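Long-range contacts in CymD (Pseudomonas putida, PDB 6Z34), which forms a FadL-type outer membrane channel for monoaromatic hydrocarbons such as toluene, thought to let them diffuse laterally into the membrane: residues 20-24 / 235-239; 28-32 / 138-142; 279-285 / 299-305. One frame throughout, in Å; residues are numbered along the deposited sequence.

Overall arrangement
All three contacts involve one curled antiparallel sheet, the barrel wall. Interactions 1 and 2 join it to the N-terminal region that lies inside. Interaction 3 is wall against wall. Interaction 2 is the buried one, while 1 and 3 are partly buried. Interactions 1 and 3 use neighbouring strands, 234-259 and 281-289. They also meet directly: Asp299 of interaction 3 accepts from the backbone of Gly20 and Ala21. Leu32 of interaction 2 packs on 20-24 and Val239 of interaction 1. The chemistry differs with place. Interaction 1 mixes small residues with one arginine bond. Interaction 2 is methionine packing. Interaction 3 is regular backbone pairing.

Interaction 1 (20-24 / 235-239); sequences GAAFN and RVGIV
Segment 20-24 is irregular coil, and 235-239 is extended strand. The closest CA pair is Ala22 and Gly237, 4.3 Å apart. Gly20 has phi/psi 164/-5. A CB there would jam against the preceding carbonyl, so the turn calls for glycine. Ala21 is near-helical at -61/-31, and Ala22 lies at -130/-8. Phe23 and Asn24 are extended.

Packing comes from small residues. The CA-to-CB bonds of Ala21 and Ala22 point toward the strand, and Ala22 CB sits 3.6 Å from Gly237 N. Ala21 O lies 3.2 Å from Gly237 CA in a CA-H...O contact with an angle of 160° at H. A CB on Gly237 would collide with that oxygen, so glycine lets the coil come this close. Val236 and Ile238 point away from the coil, while the CA-to-CB bonds of Arg235 and Val239 point toward it.

This is consistent with the N-terminal hatch of FadL-family channels, which fills the barrel interior; 20-24 lies against the inner face of strand 234-259. Asp299, on another wall strand, accepts from Gly20 N and Ala21 N.

The polar link is Arg235, with chi1 and chi2 both t and chi3 m. Arg235 CG is 4.3 Å from Ala22 CB. Arg235 NH1 donates to Ala22 O at 2.8 Å and 154°, with the acceptor near the guanidinium plane. Arg235 NH1 also donates to a water at 2.8 Å, which takes a second hydrogen bond from Asn24 N at 3.0 Å. Arg235 NE makes a weak hydrogen bond to Gln229 and Arg235 NH2 a long, weak ion pair with Glu289.

Interaction 2 (28-32 / 138-142); sequences QGMML and RIPFS
A buried side-chain contact joins a 3-10 turn in the barrel interior to the inner face of a wall strand. Segment 28-32 belongs to the N-terminal region before strand 43-58, consistent with the hatch of FadL-family channels. Segment 138-142 lies on strand 131-146.

Residues 28-31 are 3-10, with Met31 N bonded to Gln28 O at 2.8 Å and Leu32 N to Gly29 O at 2.9 Å. The strand is extended. It turns Arg138, Pro140 and Ser142 toward the turn, and Ile139 and Phe141 away. The closest CA pair is Met30 and Ser142, 6.0 Å apart, so the backbones are spaced by side chains.

Two methionines fill the gap. Met30 points toward the strand, with chi1 at -96°, between wells, then t and m. Met30 CG is 3.4 Å from Ser142 CB, and Met30 SD is 4.0 Å from Pro140 CG. Met31 leaves the backbone sideways and is m at all three chi angles, which folds it back to the strand. Met31 SD is also 4.0 Å from Pro140 CG, and Met31 CE is 3.6 Å from Arg138 CD. Both sulfurs thus touch one proline carbon. Phe101 of the neighbouring strand 94-107 touches both methionines and Pro140.

The polar ends look to other partners. Arg138 NH2 bonds Thr244 and forms a salt bridge with Asp158. Ser142 OG bonds Ala155 O and Ser156 OG, which also bonds Met30 O. No hydrogen bond crosses directly between the segments. Their direct contact is van der Waals: two methionine side chains against Pro140, Ser142 CB and the aliphatic part of Arg138.

Interaction 3 (279-285 / 299-305); sequences PASLVAG and DYKRVYW
Strands 281-285 and 299-303 run antiparallel, their axes 4.6 Å apart at closest approach, with an angle of 165° between their N-to-C directions.

Asp299 opens 299-305 opposite Gly285, a non-hydrogen-bonded pair with CA atoms 4.0 Å apart. Asp299 OD1 is 3.4 Å from Gly285 CA. A CB on Gly285 would clash with that oxygen. Asp299 OD2 accepts from Gly20 N and Ala21 N inside the barrel. Tyr300 pairs with Ala284 by two bonds: Tyr300 N to Ala284 O at 2.7 Å, and Ala284 N to Tyr300 O at 2.9 Å. Lys301 CD is 3.7 Å from Val283 CG2 on the face shared with Asp299, Ser281 and Val303, but the lysine's end leads away from 279-285. Arg302 pairs with Leu282: Arg302 N to Leu282 O is 2.9 Å, and Leu282 N to Arg302 O is 3.0 Å. Its side chain starts on the other face, with Tyr300, Leu282 and Ala284. Its end also leads away, and NE forms a salt bridge with Asp335. Val303 meets Ser281, CA atoms 4.3 Å apart, and Val303 CG1 is 3.7 Å from Pro279 CG.

Tyr304 N donates to Ala280 O at 3.1 Å. Its chi1 is m, and Tyr304 CE2 reaches 3.9 Å from Leu282 CB at the ring edge. Trp305, with chi1 m, takes Pro279 over a ring face. Pro279 CG lies 3.7 Å from the centroid of the Trp305 six-membered ring, 14° off the normal, a CH-pi contact.

The alternating pairs are those of an antiparallel ladder. Consecutive strands 281-289 and 294-303, joined by the short connection 290-293, form a beta hairpin, one of the up-and-down hairpins in the wall of an outer membrane beta barrel.

Interaction 1 (20-24 / 235-239)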
loop_
_atom_site.group_PDB
_atom_site.type_symbol
_atom_site.label_atom_id
_atom_site.label_comp_id
_atom_site.label_asym_id
_atom_site.label_seq_id
_atom_site.Cartn_x
_atom_site.Cartn_y
_atom_site.Cartn_z
ATOM N N GLY A 20 3.640 6.690 -13.511
ATOM C CA GLY A 20 4.680 7.434 -12.831
ATOM C C GLY A 20 6.095 6.948 -13.081
ATOM O O GLY A 20 7.052 7.563 -12.609
ATOM N N ALA A 21 6.245 5.839 -13.810
ATOM C CA ALA A 21 7.578 5.304 -14.088
ATOM C C ALA A 21 8.446 6.297 -14.865
ATOM O O ALA A 21 9.675 6.296 -14.725
ATOM C CB ALA A 21 7.447 4.001 -14.872
ATOM N N ALA A 22 7.833 7.125 -15.709
ATOM C CA ALA A 22 8.556 8.080 -16.524
ATOM C C ALA A 22 7.977 9.484 -16.427
ATOM O O ALA A 22 8.596 10.431 -16.926
ATOM C CB ALA A 22 8.560 7.634 -17.998
ATOM N N PHE A 23 6.830 9.648 -15.785
ATOM C CA PHE A 23 6.133 10.916 -15.746
ATOM C C PHE A 23 6.388 11.626 -14.420
ATOM O O PHE A 23 6.330 11.003 -13.355
ATOM C CB PHE A 23 4.644 10.699 -15.939
ATOM C CG PHE A 23 3.896 11.960 -16.164
ATOM C CD1 PHE A 23 3.269 12.620 -15.103
ATOM C CD2 PHE A 23 3.827 12.506 -17.432
ATOM C CE1 PHE A 23 2.595 13.797 -15.335
ATOM C CE2 PHE A 23 3.135 13.670 -17.658
ATOM C CZ PHE A 23 2.515 14.310 -16.621
ATOM N N ASN A 24 6.653 12.931 -14.494
ATOM C CA ASN A 24 6.926 13.736 -13.313
ATOM C C ASN A 24 5.686 13.844 -12.441
ATOM O O ASN A 24 4.846 14.717 -12.672
ATOM C CB ASN A 24 7.393 15.129 -13.699
ATOM C CG ASN A 24 7.671 15.992 -12.474
ATOM O OD1 ASN A 24 7.663 15.506 -11.343
ATOM N ND2 ASN A 24 7.927 17.275 -12.697
ATOM N N ARG A 235 10.044 9.798 -23.084
ATOM C CA ARG A 235 10.900 9.375 -21.990
ATOM C C ARG A 235 10.460 7.988 -21.562
ATOM O O ARG A 235 9.264 7.675 -21.571
ATOM C CB ARG A 235 10.811 10.369 -20.815
ATOM C CG ARG A 235 11.716 10.072 -19.618
ATOM C CD ARG A 235 11.542 11.128 -18.523
ATOM N NE ARG A 235 11.405 12.476 -19.068
ATOM C CZ ARG A 235 10.286 13.198 -19.023
ATOM N NH1 ARG A 235 9.191 12.703 -18.455
ATOM N NH2 ARG A 235 10.263 14.416 -19.553
ATOM N N VAL A 236 11.424 7.140 -21.224
ATOM C CA VAL A 236 11.108 5.809 -20.734
ATOM C C VAL A 236 11.670 5.682 -19.318
ATOM O O VAL A 236 12.693 6.292 -18.980
ATOM C CB VAL A 236 11.644 4.718 -21.696
ATOM C CG1 VAL A 236 13.139 4.785 -21.827
ATOM C CG2 VAL A 236 11.227 3.346 -21.235
ATOM N N GLY A 237 10.962 4.936 -18.475
ATOM C CA GLY A 237 11.330 4.804 -17.075
ATOM C C GLY A 237 11.137 3.383 -16.583
ATOM O O GLY A 237 10.226 2.665 -17.011
ATOM N N ILE A 238 12.019 2.975 -15.677
ATOM C CA ILE A 238 11.978 1.627 -15.114
ATOM C C ILE A 238 12.366 1.718 -13.648
ATOM O O ILE A 238 13.352 2.381 -13.298
ATOM C CB ILE A 238 12.914 0.652 -15.878
ATOM C CG1 ILE A 238 12.932 -0.728 -15.238
ATOM C CG2 ILE A 238 14.335 1.103 -15.874
ATOM C CD1 ILE A 238 11.718 -1.529 -15.507
ATOM N N VAL A 239 11.588 1.064 -12.781
ATOM C CA VAL A 239 11.916 1.044 -11.359
ATOM C C VAL A 239 11.634 -0.336 -10.795
ATOM O O VAL A 239 10.584 -0.933 -11.057
ATOM C CB VAL A 239 11.166 2.138 -10.557
ATOM C CG1 VAL A 239 9.658 2.000 -10.695
ATOM C CG2 VAL A 239 11.576 2.083 -9.088
HETATM O O HOH W 1 7.449 14.303 -16.984
#

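Interaction 2 (28-32 / 138-142)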
loop_
_atom_site.group_PDB
_atom_site.type_symbol
_atom_site.label_atom_id
_atom_site.label_comp_id
_atom_site.label_asym_id
_atom_site.label_seq_id
_atom_site.Cartn_x
_atom_site.Cartn_y
_atom_site.Cartn_z
ATOM N N GLN A 28 5.958 12.675 -4.902
ATOM C CA GLN A 28 5.580 11.276 -4.734
ATOM C C GLN A 28 6.468 10.323 -5.524
ATOM O O GLN A 28 6.426 9.113 -5.261
ATOM C CB GLN A 28 4.117 11.094 -5.122
ATOM C CG GLN A 28 3.174 11.788 -4.152
ATOM C CD GLN A 28 2.952 13.241 -4.497
ATOM O OE1 GLN A 28 3.717 13.836 -5.272
ATOM N NE2 GLN A 28 1.910 13.829 -3.927
ATOM N N GLY A 29 7.300 10.832 -6.450
ATOM C CA GLY A 29 8.244 9.967 -7.135
ATOM C C GLY A 29 9.133 9.198 -6.177
ATOM O O GLY A 29 9.582 8.094 -6.489
ATOM N N MET A 30 9.403 9.769 -5.004
ATOM C CA MET A 30 10.037 9.076 -3.885
ATOM C C MET A 30 9.494 7.658 -3.692
ATOM O O MET A 30 10.229 6.737 -3.303
ATOM C CB MET A 30 9.812 9.877 -2.589
ATOM C CG MET A 30 10.939 10.786 -2.222
ATOM S SD MET A 30 10.755 11.732 -0.696
ATOM C CE MET A 30 9.141 12.450 -0.873
ATOM N N MET A 31 8.195 7.483 -3.922
ATOM C CA MET A 31 7.536 6.212 -3.660
ATOM C C MET A 31 7.171 5.478 -4.933
ATOM O O MET A 31 6.472 4.471 -4.863
ATOM C CB MET A 31 6.278 6.419 -2.819
ATOM C CG MET A 31 6.548 6.880 -1.390
ATOM S SD MET A 31 7.441 5.665 -0.386
ATOM C CE MET A 31 6.539 4.188 -0.763
ATOM N N LEU A 32 7.595 5.970 -6.099
ATOM C CA LEU A 32 7.328 5.241 -7.334
ATOM C C LEU A 32 8.650 5.043 -8.052
ATOM O O LEU A 32 9.371 4.066 -7.793
ATOM C CB LEU A 32 6.316 5.966 -8.219
ATOM C CG LEU A 32 5.553 4.977 -9.116
ATOM C CD1 LEU A 32 4.119 5.440 -9.313
ATOM C CD2 LEU A 32 6.229 4.726 -10.461
ATOM N N ARG A 138 5.317 4.378 5.331
ATOM C CA ARG A 138 6.620 4.272 4.686
ATOM C C ARG A 138 7.326 5.621 4.749
ATOM O O ARG A 138 6.746 6.667 4.417
ATOM C CB ARG A 138 6.477 3.756 3.245
ATOM C CG ARG A 138 5.517 2.565 3.169
ATOM C CD ARG A 138 5.488 1.855 1.795
ATOM N NE ARG A 138 6.779 1.257 1.508
ATOM C CZ ARG A 138 7.002 -0.032 1.285
ATOM N NH1 ARG A 138 5.990 -0.912 1.284
ATOM N NH2 ARG A 138 8.259 -0.431 1.053
ATOM N N ILE A 139 8.556 5.602 5.242
ATOM C CA ILE A 139 9.315 6.827 5.438
ATOM C C ILE A 139 10.537 6.744 4.537
ATOM O O ILE A 139 11.565 6.199 4.958
ATOM C CB ILE A 139 9.719 7.023 6.908
ATOM C CG1 ILE A 139 8.482 6.996 7.812
ATOM C CG2 ILE A 139 10.522 8.328 7.072
ATOM C CD1 ILE A 139 8.815 7.054 9.313
ATOM N N PRO A 140 10.462 7.254 3.306
ATOM C CA PRO A 140 11.589 7.137 2.376
ATOM C C PRO A 140 12.691 8.132 2.662
ATOM O O PRO A 140 12.451 9.253 3.114
ATOM C CB PRO A 140 10.954 7.435 1.015
ATOM C CG PRO A 140 9.845 8.384 1.359
ATOM C CD PRO A 140 9.280 7.859 2.663
ATOM N N PHE A 141 13.917 7.687 2.408
ATOM C CA PHE A 141 15.079 8.566 2.286
ATOM C C PHE A 141 15.554 8.391 0.858
ATOM O O PHE A 141 15.944 7.287 0.463
ATOM C CB PHE A 141 16.160 8.228 3.311
ATOM C CG PHE A 141 15.642 8.196 4.729
ATOM C CD1 PHE A 141 14.961 7.080 5.211
ATOM C CD2 PHE A 141 15.804 9.285 5.571
ATOM C CE1 PHE A 141 14.468 7.046 6.502
ATOM C CE2 PHE A 141 15.314 9.256 6.864
ATOM C CZ PHE A 141 14.637 8.130 7.329
ATOM N N SER A 142 15.449 9.457 0.066
ATOM C CA SER A 142 15.482 9.340 -1.381
ATOM C C SER A 142 16.480 10.323 -1.960
ATOM O O SER A 142 16.699 11.414 -1.418
ATOM C CB SER A 142 14.111 9.590 -1.987
ATOM O OG SER A 142 14.058 9.140 -3.329
#

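Interaction 3 (279-285 / 299-305)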
loop_
_atom_site.group_PDB
_atom_site.type_symbol
_atom_site.label_atom_id
_atom_site.label_comp_id
_atom_site.label_asym_id
_atom_site.label_seq_id
_atom_site.Cartn_x
_atom_site.Cartn_y
_atom_site.Cartn_z
ATOM N N PRO A 279 5.883 -7.970 -1.342
ATOM C CA PRO A 279 6.606 -8.435 -2.516
ATOM C C PRO A 279 7.276 -7.292 -3.254
ATOM O O PRO A 279 6.802 -6.155 -3.262
ATOM C CB PRO A 279 5.506 -9.080 -3.366
ATOM C CG PRO A 279 4.277 -8.309 -2.999
ATOM C CD PRO A 279 4.432 -7.876 -1.576
ATOM N N ALA A 280 8.412 -7.627 -3.858
ATOM C CA ALA A 280 9.056 -6.851 -4.903
ATOM C C ALA A 280 8.071 -6.497 -6.003
ATOM O O ALA A 280 7.043 -7.159 -6.146
ATOM C CB ALA A 280 10.228 -7.638 -5.494
ATOM N N SER A 281 8.362 -5.447 -6.773
ATOM C CA SER A 281 7.599 -5.178 -7.984
ATOM C C SER A 281 8.490 -4.471 -8.989
ATOM O O SER A 281 9.481 -3.829 -8.641
ATOM C CB SER A 281 6.331 -4.358 -7.722
ATOM O OG SER A 281 6.628 -3.163 -7.027
ATOM N N LEU A 282 8.127 -4.623 -10.249
ATOM C CA LEU A 282 8.851 -4.027 -11.355
ATOM C C LEU A 282 7.861 -3.188 -12.135
ATOM O O LEU A 282 6.805 -3.693 -12.532
ATOM C CB LEU A 282 9.481 -5.098 -12.246
ATOM C CG LEU A 282 10.311 -4.555 -13.414
ATOM C CD1 LEU A 282 11.621 -3.909 -12.928
ATOM C CD2 LEU A 282 10.587 -5.660 -14.421
ATOM N N VAL A 283 8.187 -1.910 -12.331
ATOM C CA VAL A 283 7.363 -0.997 -13.113
ATOM C C VAL A 283 8.190 -0.489 -14.282
ATOM O O VAL A 283 9.274 0.075 -14.087
ATOM C CB VAL A 283 6.860 0.180 -12.270
ATOM C CG1 VAL A 283 5.950 1.065 -13.108
ATOM C CG2 VAL A 283 6.151 -0.329 -11.026
ATOM N N ALA A 284 7.680 -0.683 -15.490
ATOM C CA ALA A 284 8.256 -0.117 -16.697
ATOM C C ALA A 284 7.205 0.754 -17.363
ATOM O O ALA A 284 6.018 0.398 -17.394
ATOM C CB ALA A 284 8.721 -1.202 -17.666
ATOM N N GLY A 285 7.634 1.901 -17.882
ATOM C CA GLY A 285 6.640 2.780 -18.462
ATOM C C GLY A 285 7.251 3.834 -19.358
ATOM O O GLY A 285 8.472 3.939 -19.515
ATOM N N ASP A 299 2.004 2.748 -18.192
ATOM C CA ASP A 299 2.914 1.960 -17.368
ATOM C C ASP A 299 2.437 0.522 -17.278
ATOM O O ASP A 299 1.231 0.237 -17.278
ATOM C CB ASP A 299 3.054 2.516 -15.942
ATOM C CG ASP A 299 3.808 3.845 -15.892
ATOM O OD1 ASP A 299 4.059 4.456 -16.954
ATOM O OD2 ASP A 299 4.195 4.261 -14.782
ATOM N N TYR A 300 3.405 -0.382 -17.190
ATOM C CA TYR A 300 3.144 -1.788 -16.965
ATOM C C TYR A 300 3.853 -2.195 -15.691
ATOM O O TYR A 300 5.026 -1.859 -15.500
ATOM C CB TYR A 300 3.635 -2.664 -18.107
ATOM C CG TYR A 300 3.700 -4.109 -17.676
ATOM C CD1 TYR A 300 2.542 -4.860 -17.553
ATOM C CD2 TYR A 300 4.913 -4.714 -17.364
ATOM C CE1 TYR A 300 2.586 -6.180 -17.160
ATOM C CE2 TYR A 300 4.971 -6.028 -16.966
ATOM C CZ TYR A 300 3.802 -6.755 -16.863
ATOM O OH TYR A 300 3.839 -8.072 -16.469
ATOM N N LYS A 301 3.164 -2.942 -14.838
ATOM C CA LYS A 301 3.767 -3.313 -13.571
ATOM C C LYS A 301 3.446 -4.758 -13.216
ATOM O O LYS A 301 2.297 -5.199 -13.313
ATOM C CB LYS A 301 3.307 -2.381 -12.453
ATOM C CG LYS A 301 3.231 -3.096 -11.152
ATOM C CD LYS A 301 3.062 -2.178 -10.005
ATOM C CE LYS A 301 1.636 -2.134 -9.616
ATOM N NZ LYS A 301 1.609 -1.627 -8.233
ATOM N N ARG A 302 4.478 -5.475 -12.796
ATOM C CA ARG A 302 4.392 -6.850 -12.335
ATOM C C ARG A 302 4.723 -6.890 -10.846
ATOM O O ARG A 302 5.828 -6.499 -10.447
ATOM C CB ARG A 302 5.364 -7.723 -13.121
ATOM C CG ARG A 302 5.354 -9.159 -12.714
ATOM C CD ARG A 302 4.193 -9.864 -13.354
ATOM N NE ARG A 302 4.359 -11.303 -13.232
ATOM C CZ ARG A 302 4.695 -12.106 -14.232
ATOM N NH1 ARG A 302 4.891 -11.611 -15.448
ATOM N NH2 ARG A 302 4.826 -13.405 -14.011
ATOM N N VAL A 303 3.774 -7.351 -10.027
ATOM C CA VAL A 303 3.992 -7.519 -8.592
ATOM C C VAL A 303 4.261 -8.994 -8.322
ATOM O O VAL A 303 3.499 -9.858 -8.762
ATOM C CB VAL A 303 2.790 -7.017 -7.771
ATOM C CG1 VAL A 303 2.952 -7.404 -6.329
ATOM C CG2 VAL A 303 2.638 -5.501 -7.877
ATOM N N TYR A 304 5.341 -9.286 -7.599
ATOM C CA TYR A 304 5.850 -10.653 -7.501
ATOM C C TYR A 304 5.410 -11.299 -6.185
ATOM O O TYR A 304 6.209 -11.607 -5.303
ATOM C CB TYR A 304 7.368 -10.661 -7.644
ATOM C CG TYR A 304 7.867 -10.226 -9.005
ATOM C CD1 TYR A 304 7.849 -11.096 -10.085
ATOM C CD2 TYR A 304 8.357 -8.935 -9.207
ATOM C CE1 TYR A 304 8.307 -10.699 -11.332
ATOM C CE2 TYR A 304 8.815 -8.528 -10.449
ATOM C CZ TYR A 304 8.786 -9.416 -11.505
ATOM O OH TYR A 304 9.231 -9.021 -12.737
ATOM N N TRP A 305 4.101 -11.539 -6.084
ATOM C CA TRP A 305 3.572 -12.311 -4.960
ATOM C C TRP A 305 4.136 -13.730 -4.925
ATOM O O TRP A 305 4.361 -14.278 -3.842
ATOM C CB TRP A 305 2.049 -12.377 -5.033
ATOM C CG TRP A 305 1.363 -11.060 -5.000
ATOM C CD1 TRP A 305 0.853 -10.379 -6.065
ATOM C CD2 TRP A 305 1.081 -10.270 -3.843
ATOM N NE1 TRP A 305 0.271 -9.204 -5.643
ATOM C CE2 TRP A 305 0.406 -9.111 -4.283
ATOM C CE3 TRP A 305 1.339 -10.422 -2.479
ATOM C CZ2 TRP A 305 -0.018 -8.115 -3.409
ATOM C CZ3 TRP A 305 0.916 -9.425 -1.606
ATOM C CH2 TRP A 305 0.242 -8.293 -2.076
#